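Local atomic coordinates of XAC2610 protein (Xanthomonas axonopodis pv. citri, PDB entry 4QTQ), a protein that probably acts as a calcium-binding immunity protein that inhibits a peptidoglycan hydrolase associated with bacterial killing through a type IV secretion system. Residues M45-S50 / L70-N75; H92-T97 / V107-G112; V170-E175 / I184-E189. All coordinates share one frame; numbering follows the deposited sequence.

Overall arrangement
Each contact closes before the next opens along the chain, and each joins antiparallel strands of a different sheet. Contact 1 pairs strands 44-47 and 70-73 of a small three-stranded sheet. Contact 2 is the 94-97/106-112 hairpin of a mixed sheet; the loop between its strands and the first residue of 106-112 bind calcium. These two have centres about 11 Å apart and touch, Ser93 against Tyr71 and Asp73, Leu70 against Val109. Contact 3, in the six-stranded C-terminal sheet, is centred about 23 Å from the centre of contact 2 and about 31 Å from that of contact 1. Contacts 1 and 2 thus tie two sheets together; contact 3 lies across the chain's centre from contact 1.

Contact 1 (M45-S50 / L70-N75); sequences MLCNRS and LYVDSN
Leu46 lays its CD1 methyl over one face of the Tyr71 ring, 3.7 Å from CZ, as the two side chains run side by side in the same direction. The methyl is offset toward the ring's rim in a CH-pi contact. Chi1 (165°) sets Leu46 CG anti to the backbone N, and chi2 (57°) turns CD1 over the ring. Leu46 and Tyr71 form a non-hydrogen-bonded pair of antiparallel strands, flanked by two hydrogen-bonded pairs. On one flank Cys47 N binds Leu70 O at 2.7 Å, and Leu70 N returns a less straight bond to Cys47 O. On the other, Val72 N meets Met45 O at 2.9 Å and Met45 N binds Val72 O. The opposite face, of Cys47, Leu70 and Val72, is buried: Cys47 SG, joined by a disulfide to Cys37, rests 4.1 Å from Val72 CG2. The looser side begins at Met45, whose side chain starts on this face but leads away and stays partly exposed; beyond Cys47 the chain leaves the strand and becomes exposed. Strand 44-47 is the middle of a three-stranded antiparallel sheet, between 38-41 and 70-73, Leu46 bonding through its backbone to Thr38, while the Tyr71 ring stacks on Trp110 of strand 106-112.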
loop_
_atom_site.group_PDB
_atom_site.type_symbol
_atom_site.label_atom_id
_atom_site.label_comp_id
_atom_site.label_asym_id
_atom_site.label_seq_id
_atom_site.Cartn_x
_atom_site.Cartn_y
_atom_site.Cartn_z
ATOM N N MET A 45 -0.781 9.371 -15.103
ATOM C CA MET A 45 -1.391 10.658 -14.826
ATOM C C MET A 45 -1.459 10.896 -13.325
ATOM O O MET A 45 -1.815 9.999 -12.563
ATOM C CB MET A 45 -2.815 10.723 -15.394
ATOM C CG MET A 45 -2.959 10.384 -16.870
ATOM S SD MET A 45 -2.131 11.538 -17.980
ATOM C CE MET A 45 -3.061 13.045 -17.725
ATOM N N LEU A 46 -1.116 12.109 -12.909
ATOM C CA LEU A 46 -1.385 12.585 -11.554
ATOM C C LEU A 46 -2.755 13.289 -11.532
ATOM O O LEU A 46 -2.965 14.304 -12.208
ATOM C CB LEU A 46 -0.282 13.541 -11.095
ATOM C CG LEU A 46 -0.544 14.408 -9.857
ATOM C CD1 LEU A 46 -0.902 13.561 -8.642
ATOM C CD2 LEU A 46 0.682 15.270 -9.582
ATOM N N CYS A 47 -3.684 12.730 -10.760
ATOM C CA CYS A 47 -5.009 13.298 -10.577
ATOM C C CYS A 47 -5.161 13.778 -9.153
ATOM O O CYS A 47 -5.344 12.969 -8.243
ATOM C CB CYS A 47 -6.071 12.239 -10.858
ATOM S SG CYS A 47 -5.931 11.546 -12.513
ATOM N N ASN A 48 -5.089 15.087 -8.949
ATOM C CA ASN A 48 -5.267 15.637 -7.601
ATOM C C ASN A 48 -6.326 16.741 -7.481
ATOM O O ASN A 48 -6.249 17.593 -6.585
ATOM C CB ASN A 48 -3.929 16.094 -7.027
ATOM C CG ASN A 48 -3.302 17.194 -7.830
ATOM O OD1 ASN A 48 -3.851 17.642 -8.835
ATOM N ND2 ASN A 48 -2.142 17.638 -7.392
ATOM N N ARG A 49 -7.311 16.711 -8.379
ATOM C CA ARG A 49 -8.502 17.533 -8.244
ATOM C C ARG A 49 -9.692 16.619 -7.944
ATOM O O ARG A 49 -10.430 16.189 -8.843
ATOM C CB ARG A 49 -8.715 18.374 -9.496
ATOM C CG ARG A 49 -7.677 19.485 -9.635
ATOM C CD ARG A 49 -8.210 20.829 -9.158
ATOM N NE ARG A 49 -9.095 21.410 -10.163
ATOM C CZ ARG A 49 -8.689 22.007 -11.285
ATOM N NH1 ARG A 49 -7.393 22.128 -11.569
ATOM N NH2 ARG A 49 -9.584 22.486 -12.137
ATOM N N SER A 50 -9.829 16.315 -6.658
ATOM C CA SER A 50 -10.936 15.536 -6.108
ATOM C C SER A 50 -11.178 14.244 -6.857
ATOM O O SER A 50 -12.309 13.964 -7.246
ATOM C CB SER A 50 -12.214 16.369 -6.089
ATOM O OG SER A 50 -11.947 17.659 -5.587
ATOM N N LEU A 70 -4.320 10.848 -6.740
ATOM C CA LEU A 70 -4.325 9.516 -7.354
ATOM C C LEU A 70 -3.378 9.491 -8.561
ATOM O O LEU A 70 -3.498 10.320 -9.488
ATOM C CB LEU A 70 -5.743 9.127 -7.802
ATOM C CG LEU A 70 -5.901 7.743 -8.474
ATOM C CD1 LEU A 70 -5.617 6.608 -7.508
ATOM C CD2 LEU A 70 -7.287 7.568 -9.076
ATOM N N TYR A 71 -2.441 8.545 -8.527
ATOM C CA TYR A 71 -1.543 8.277 -9.639
ATOM C C TYR A 71 -2.096 7.096 -10.397
ATOM O O TYR A 71 -2.077 5.976 -9.891
ATOM C CB TYR A 71 -0.133 7.969 -9.144
ATOM C CG TYR A 71 0.584 9.182 -8.607
ATOM C CD1 TYR A 71 0.380 9.610 -7.301
ATOM C CD2 TYR A 71 1.470 9.895 -9.401
ATOM C CE1 TYR A 71 1.018 10.734 -6.811
ATOM C CE2 TYR A 71 2.126 11.015 -8.914
ATOM C CZ TYR A 71 1.894 11.433 -7.626
ATOM O OH TYR A 71 2.546 12.548 -7.140
ATOM N N VAL A 72 -2.585 7.376 -11.603
ATOM C CA VAL A 72 -3.206 6.389 -12.493
ATOM C C VAL A 72 -2.195 5.902 -13.538
ATOM O O VAL A 72 -1.865 6.616 -14.492
ATOM C CB VAL A 72 -4.433 6.998 -13.215
ATOM C CG1 VAL A 72 -5.093 5.978 -14.139
ATOM C CG2 VAL A 72 -5.438 7.521 -12.199
ATOM N N ASP A 73 -1.701 4.690 -13.344
ATOM C CA ASP A 73 -0.754 4.089 -14.266
ATOM C C ASP A 73 -1.549 3.216 -15.219
ATOM O O ASP A 73 -2.045 2.140 -14.844
ATOM C CB ASP A 73 0.287 3.278 -13.492
ATOM C CG ASP A 73 1.365 2.682 -14.384
ATOM O OD1 ASP A 73 1.228 2.689 -15.636
ATOM O OD2 ASP A 73 2.355 2.179 -13.814
ATOM N N SER A 74 -1.679 3.684 -16.458
ATOM C CA SER A 74 -2.429 2.956 -17.470
ATOM C C SER A 74 -1.738 1.659 -17.917
ATOM O O SER A 74 -2.358 0.851 -18.594
ATOM C CB SER A 74 -2.719 3.845 -18.687
ATOM O OG SER A 74 -1.532 4.056 -19.430
ATOM N N ASN A 75 -0.479 1.466 -17.526
ATOM C CA ASN A 75 0.261 0.225 -17.797
ATOM C C ASN A 75 0.328 -0.744 -16.594
ATOM O O ASN A 75 0.878 -1.847 -16.716
ATOM C CB ASN A 75 1.671 0.584 -18.302
ATOM C CG ASN A 75 1.632 1.410 -19.583
ATOM O OD1 ASN A 75 2.281 2.448 -19.700
ATOM N ND2 ASN A 75 0.848 0.960 -20.538
#

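Contact 2 (H92-T97 / V107-G112); sequences HSIILT and VVVWSG
Ser93 OG, which lies 4.0 Å from Trp110 CE3, is gripped by two backbone groups of strand 70-73: the carbonyl of Tyr71 and the N-H of Asp73. The carbonyl of Ser93 is used across the hairpin, where Trp110 N binds Ser93 O at 2.8 Å in an almost straight bond (173°). The Trp110 CB sits against that same oxygen, 3.6 Å from Ser93 O. The indole NE1 of Trp110 makes a weak bond to Gly112 O, which lies at the ring edge and in its plane.

Further along, Ile95 and Val108 form a hydrogen-bonded antiparallel pair: Ile95 N binds Val108 O, and Val108 N binds Ile95 O, both in the carbonyl planes. Their CB atoms meet at 4.0 Å. On the other face Leu96 and Val107 lie side by side, Leu96 CD2 4.0 Å from Val107 CG2, with Ile94 and Val109 next to them; Val32 and Ile28 of strand 28-33 pack against Ile94 and Leu96. Thr97 OG1 bonds to Gly81 O, and its side chain is about 8 Å from the calcium ion bound by Asp98, Asn100, Asp102, His104 and Asp106. The calcium loop, a DxNxDG variant of the DxDxDG motif, therefore springs from a buried, largely apolar stem in which paired backbone groups satisfy one another, although His92 O is buried without a modelled partner.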
loop_
_atom_site.group_PDB
_atom_site.type_symbol
_atom_site.label_atom_id
_atom_site.label_comp_id
_atom_site.label_asym_id
_atom_site.label_seq_id
_atom_site.Cartn_x
_atom_site.Cartn_y
_atom_site.Cartn_z
ATOM N N HIS A 92 1.101 -0.987 -8.523
ATOM C CA HIS A 92 -0.192 -0.754 -9.163
ATOM C C HIS A 92 -0.806 0.480 -8.551
ATOM O O HIS A 92 -0.484 0.823 -7.423
ATOM C CB HIS A 92 -1.129 -1.953 -8.972
ATOM C CG HIS A 92 -0.791 -3.129 -9.832
ATOM N ND1 HIS A 92 0.192 -4.036 -9.500
ATOM C CD2 HIS A 92 -1.312 -3.554 -11.008
ATOM C CE1 HIS A 92 0.266 -4.965 -10.435
ATOM N NE2 HIS A 92 -0.634 -4.695 -11.361
ATOM N N SER A 93 -1.691 1.143 -9.297
ATOM C CA SER A 93 -2.397 2.332 -8.785
ATOM C C SER A 93 -3.456 1.993 -7.717
ATOM O O SER A 93 -3.605 2.719 -6.728
ATOM C CB SER A 93 -3.066 3.088 -9.932
ATOM O OG SER A 93 -2.103 3.597 -10.832
ATOM N N ILE A 94 -4.200 0.901 -7.932
ATOM C CA ILE A 94 -5.337 0.559 -7.072
ATOM C C ILE A 94 -5.324 -0.936 -6.809
ATOM O O ILE A 94 -5.450 -1.728 -7.748
ATOM C CB ILE A 94 -6.678 0.960 -7.724
ATOM C CG1 ILE A 94 -6.797 2.485 -7.807
ATOM C CG2 ILE A 94 -7.861 0.373 -6.945
ATOM C CD1 ILE A 94 -7.899 2.961 -8.721
ATOM N N ILE A 95 -5.161 -1.294 -5.535
ATOM C CA ILE A 95 -4.953 -2.688 -5.075
ATOM C C ILE A 95 -6.063 -3.155 -4.101
ATOM O O ILE A 95 -6.341 -2.511 -3.081
ATOM C CB ILE A 95 -3.583 -2.800 -4.366
ATOM C CG1 ILE A 95 -2.442 -2.536 -5.363
ATOM C CG2 ILE A 95 -3.408 -4.146 -3.649
ATOM C CD1 ILE A 95 -1.301 -1.727 -4.774
ATOM N N LEU A 96 -6.686 -4.272 -4.446
ATOM C CA LEU A 96 -7.694 -4.957 -3.631
ATOM C C LEU A 96 -7.058 -6.205 -3.003
ATOM O O LEU A 96 -6.611 -7.118 -3.701
ATOM C CB LEU A 96 -8.888 -5.367 -4.498
ATOM C CG LEU A 96 -9.392 -4.370 -5.540
ATOM C CD1 LEU A 96 -10.419 -5.035 -6.443
ATOM C CD2 LEU A 96 -9.984 -3.150 -4.866
ATOM N N THR A 97 -6.994 -6.218 -1.677
ATOM C CA THR A 97 -6.233 -7.210 -0.943
ATOM C C THR A 97 -6.687 -7.159 0.511
ATOM O O THR A 97 -6.962 -6.077 1.038
ATOM C CB THR A 97 -4.715 -6.925 -1.041
ATOM O OG1 THR A 97 -3.982 -8.022 -0.500
ATOM C CG2 THR A 97 -4.325 -5.639 -0.283
ATOM N N VAL A 107 -8.554 -1.891 0.558
ATOM C CA VAL A 107 -8.171 -1.150 -0.630
ATOM C C VAL A 107 -6.934 -0.291 -0.361
ATOM O O VAL A 107 -6.816 0.353 0.697
ATOM C CB VAL A 107 -9.338 -0.280 -1.164
ATOM C CG1 VAL A 107 -8.919 0.495 -2.413
ATOM C CG2 VAL A 107 -10.544 -1.145 -1.452
ATOM N N VAL A 108 -6.013 -0.329 -1.317
ATOM C CA VAL A 108 -4.768 0.423 -1.245
ATOM C C VAL A 108 -4.655 1.253 -2.513
ATOM O O VAL A 108 -4.803 0.743 -3.627
ATOM C CB VAL A 108 -3.538 -0.506 -1.117
ATOM C CG1 VAL A 108 -2.257 0.312 -1.079
ATOM C CG2 VAL A 108 -3.646 -1.393 0.105
ATOM N N VAL A 109 -4.389 2.538 -2.341
ATOM C CA VAL A 109 -4.394 3.471 -3.446
ATOM C C VAL A 109 -3.040 4.201 -3.518
ATOM O O VAL A 109 -2.529 4.680 -2.501
ATOM C CB VAL A 109 -5.571 4.445 -3.272
ATOM C CG1 VAL A 109 -5.471 5.612 -4.222
ATOM C CG2 VAL A 109 -6.896 3.705 -3.478
ATOM N N TRP A 110 -2.453 4.250 -4.714
ATOM C CA TRP A 110 -1.213 4.991 -4.926
ATOM C C TRP A 110 -1.577 6.462 -4.954
ATOM O O TRP A 110 -2.061 6.969 -5.968
ATOM C CB TRP A 110 -0.521 4.550 -6.215
ATOM C CG TRP A 110 0.720 5.367 -6.553
ATOM C CD1 TRP A 110 1.368 6.263 -5.744
ATOM C CD2 TRP A 110 1.452 5.348 -7.790
ATOM N NE1 TRP A 110 2.435 6.825 -6.413
ATOM C CE2 TRP A 110 2.521 6.268 -7.662
ATOM C CE3 TRP A 110 1.292 4.664 -9.006
ATOM C CZ2 TRP A 110 3.417 6.515 -8.692
ATOM C CZ3 TRP A 110 2.185 4.911 -10.030
ATOM C CH2 TRP A 110 3.238 5.833 -9.866
ATOM N N SER A 111 -1.364 7.140 -3.826
ATOM C CA SER A 111 -1.848 8.511 -3.630
ATOM C C SER A 111 -0.757 9.584 -3.536
ATOM O O SER A 111 -1.069 10.766 -3.572
ATOM C CB SER A 111 -2.691 8.587 -2.361
ATOM O OG SER A 111 -1.928 8.205 -1.225
ATOM N N GLY A 112 0.506 9.196 -3.404
ATOM C CA GLY A 112 1.560 10.193 -3.215
ATOM C C GLY A 112 2.897 9.671 -3.656
ATOM O O GLY A 112 2.991 8.558 -4.181
#

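Contact 3 (V170-E175 / I184-E189); sequences VFDTYE and IERLTE
The guanidinium of Arg186 has Val170 CG1 at its edge, in plane, while the carboxylate of Asp172 meets it obliquely, the two planes 69° apart. The Phe171 ring likewise is approached obliquely, by Leu187 O and by Glu189 OE1, the latter 4.0 Å from Phe171 CE2; ring and carboxylate planes stand 83° apart. These groups project from the two faces of an antiparallel beta hairpin, strands 168-176 and 181-190, in the six-stranded C-terminal sheet.

On the face of Val170, Asp172, Arg186 and Thr188, Asp172 and Arg186 lie side by side and form a salt bridge, Asp172 OD2 to Arg186 NH1 at 2.9 Å. The arginine starts out extended but bends at chi3 (-53°), which turns NE aside, and the guanidinium beyond it presents NH1 to the carboxylate. Its aliphatic part packs as well, Arg186 CG lying 3.5 Å from Val170 CG1. Glu202 of the next strand, 198-205, also touches the arginine.

The other face carries Phe171, Thr173, Glu185 and Leu187. Phe171 and Leu187 form a hydrogen-bonded pair with two sound backbone bonds. At Thr173 the regular pairing is interrupted by a classic bulge: Ile184 and Glu185 both face it, Thr173 N binds Glu185 O, and Thr173 O takes Ile184 N at 2.9 Å and, weakly, Glu185 N. Ile184 CG1 occupies the crowded position between its backbone N and carbonyl carbon and comes 3.3 Å from Thr173 O, while CD1 touches Thr173 CG2. Glu185 and Thr173 point the same way, their polar ends bridged by one water, which donates to Glu185 OE1 (2.6 Å) and Phe171 O and accepts from Thr173 OG1 at 2.9 Å.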
loop_
_atom_site.group_PDB
_atom_site.type_symbol
_atom_site.label_atom_id
_atom_site.label_comp_id
_atom_site.label_asym_id
_atom_site.label_seq_id
_atom_site.Cartn_x
_atom_site.Cartn_y
_atom_site.Cartn_z
ATOM N N VAL A 170 17.030 -0.962 6.407
ATOM C CA VAL A 170 16.194 -1.115 7.595
ATOM C C VAL A 170 15.045 -2.049 7.246
ATOM O O VAL A 170 14.394 -1.874 6.210
ATOM C CB VAL A 170 15.660 0.230 8.099
ATOM C CG1 VAL A 170 14.808 0.030 9.354
ATOM C CG2 VAL A 170 16.819 1.184 8.359
ATOM N N PHE A 171 14.839 -3.058 8.088
ATOM C CA PHE A 171 13.814 -4.064 7.860
ATOM C C PHE A 171 12.855 -4.016 9.035
ATOM O O PHE A 171 13.214 -4.369 10.147
ATOM C CB PHE A 171 14.427 -5.461 7.716
ATOM C CG PHE A 171 15.459 -5.565 6.624
ATOM C CD1 PHE A 171 15.081 -5.796 5.315
ATOM C CD2 PHE A 171 16.815 -5.432 6.912
ATOM C CE1 PHE A 171 16.031 -5.885 4.309
ATOM C CE2 PHE A 171 17.761 -5.524 5.912
ATOM C CZ PHE A 171 17.373 -5.754 4.610
ATOM N N ASP A 172 11.642 -3.549 8.770
ATOM C CA ASP A 172 10.622 -3.352 9.800
ATOM C C ASP A 172 9.580 -4.453 9.768
ATOM O O ASP A 172 9.167 -4.897 8.698
ATOM C CB ASP A 172 9.937 -1.997 9.609
ATOM C CG ASP A 172 10.777 -0.855 10.102
ATOM O OD1 ASP A 172 11.734 -1.091 10.854
ATOM O OD2 ASP A 172 10.478 0.299 9.764
ATOM N N THR A 173 9.166 -4.887 10.952
ATOM C CA THR A 173 8.080 -5.841 11.091
ATOM C C THR A 173 7.035 -5.220 12.020
ATOM O O THR A 173 7.362 -4.734 13.118
ATOM C CB THR A 173 8.566 -7.208 11.623
ATOM O OG1 THR A 173 9.460 -7.808 10.668
ATOM C CG2 THR A 173 7.390 -8.154 11.871
ATOM N N TYR A 174 5.793 -5.209 11.538
ATOM C CA TYR A 174 4.655 -4.677 12.266
ATOM C C TYR A 174 3.719 -5.830 12.542
ATOM O O TYR A 174 3.547 -6.714 11.693
ATOM C CB TYR A 174 3.895 -3.636 11.433
ATOM C CG TYR A 174 4.670 -2.373 11.176
ATOM C CD1 TYR A 174 5.643 -2.318 10.177
ATOM C CD2 TYR A 174 4.432 -1.234 11.935
ATOM C CE1 TYR A 174 6.364 -1.153 9.944
ATOM C CE2 TYR A 174 5.132 -0.066 11.709
ATOM C CZ TYR A 174 6.099 -0.029 10.724
ATOM O OH TYR A 174 6.795 1.129 10.527
ATOM N N GLU A 175 3.111 -5.821 13.726
ATOM C CA GLU A 175 2.009 -6.737 14.019
ATOM C C GLU A 175 0.741 -5.927 13.875
ATOM O O GLU A 175 0.661 -4.797 14.380
ATOM C CB GLU A 175 2.126 -7.313 15.425
ATOM C CG GLU A 175 1.024 -8.299 15.781
ATOM C CD GLU A 175 1.245 -8.983 17.116
ATOM O OE1 GLU A 175 2.163 -8.592 17.855
ATOM O OE2 GLU A 175 0.485 -9.916 17.441
ATOM N N ILE A 184 7.032 -3.954 15.860
ATOM C CA ILE A 184 7.538 -4.884 16.877
ATOM C C ILE A 184 9.021 -5.224 16.718
ATOM O O ILE A 184 9.613 -5.805 17.614
ATOM C CB ILE A 184 6.733 -6.196 16.916
ATOM C CG1 ILE A 184 6.786 -6.921 15.566
ATOM C CG2 ILE A 184 5.291 -5.928 17.335
ATOM C CD1 ILE A 184 6.450 -8.390 15.688
ATOM N N GLU A 185 9.611 -4.867 15.582
ATOM C CA GLU A 185 10.996 -5.199 15.303
ATOM C C GLU A 185 11.543 -4.309 14.205
ATOM O O GLU A 185 10.917 -4.137 13.156
ATOM C CB GLU A 185 11.126 -6.660 14.871
ATOM C CG GLU A 185 12.564 -7.135 14.759
ATOM C CD GLU A 185 12.667 -8.479 14.086
ATOM O OE1 GLU A 185 12.797 -8.510 12.849
ATOM O OE2 GLU A 185 12.618 -9.500 14.794
ATOM N N ARG A 186 12.717 -3.744 14.464
ATOM C CA ARG A 186 13.451 -2.987 13.463
ATOM C C ARG A 186 14.881 -3.533 13.408
ATOM O O ARG A 186 15.603 -3.491 14.415
ATOM C CB ARG A 186 13.459 -1.495 13.801
ATOM C CG ARG A 186 14.156 -0.656 12.739
ATOM C CD ARG A 186 14.441 0.775 13.143
ATOM N NE ARG A 186 13.286 1.521 13.632
ATOM C CZ ARG A 186 12.288 1.989 12.881
ATOM N NH1 ARG A 186 12.236 1.756 11.575
ATOM N NH2 ARG A 186 11.309 2.673 13.456
ATOM N N LEU A 187 15.264 -4.050 12.236
ATOM C CA LEU A 187 16.601 -4.572 11.987
ATOM C C LEU A 187 17.349 -3.579 11.101
ATOM O O LEU A 187 16.941 -3.341 9.973
ATOM C CB LEU A 187 16.553 -5.935 11.272
ATOM C CG LEU A 187 15.778 -7.107 11.880
ATOM C CD1 LEU A 187 16.107 -8.396 11.128
ATOM C CD2 LEU A 187 16.061 -7.283 13.367
ATOM N N THR A 188 18.421 -2.988 11.625
ATOM C CA THR A 188 19.230 -2.038 10.863
ATOM C C THR A 188 20.566 -2.691 10.510
ATOM O O THR A 188 21.310 -3.115 11.402
ATOM C CB THR A 188 19.493 -0.741 11.656
ATOM O OG1 THR A 188 18.248 -0.144 12.020
ATOM C CG2 THR A 188 20.301 0.257 10.816
ATOM N N GLU A 189 20.853 -2.789 9.219
ATOM C CA GLU A 189 22.125 -3.335 8.751
ATOM C C GLU A 189 22.948 -2.229 8.112
ATOM O O GLU A 189 22.452 -1.523 7.242
ATOM C CB GLU A 189 21.896 -4.443 7.739
ATOM C CG GLU A 189 21.064 -5.598 8.270
ATOM C CD GLU A 189 21.222 -6.851 7.431
ATOM O OE1 GLU A 189 21.520 -6.722 6.218
ATOM O OE2 GLU A 189 21.055 -7.962 7.987
HETATM O O HOH W 1 12.082 -6.753 11.129
#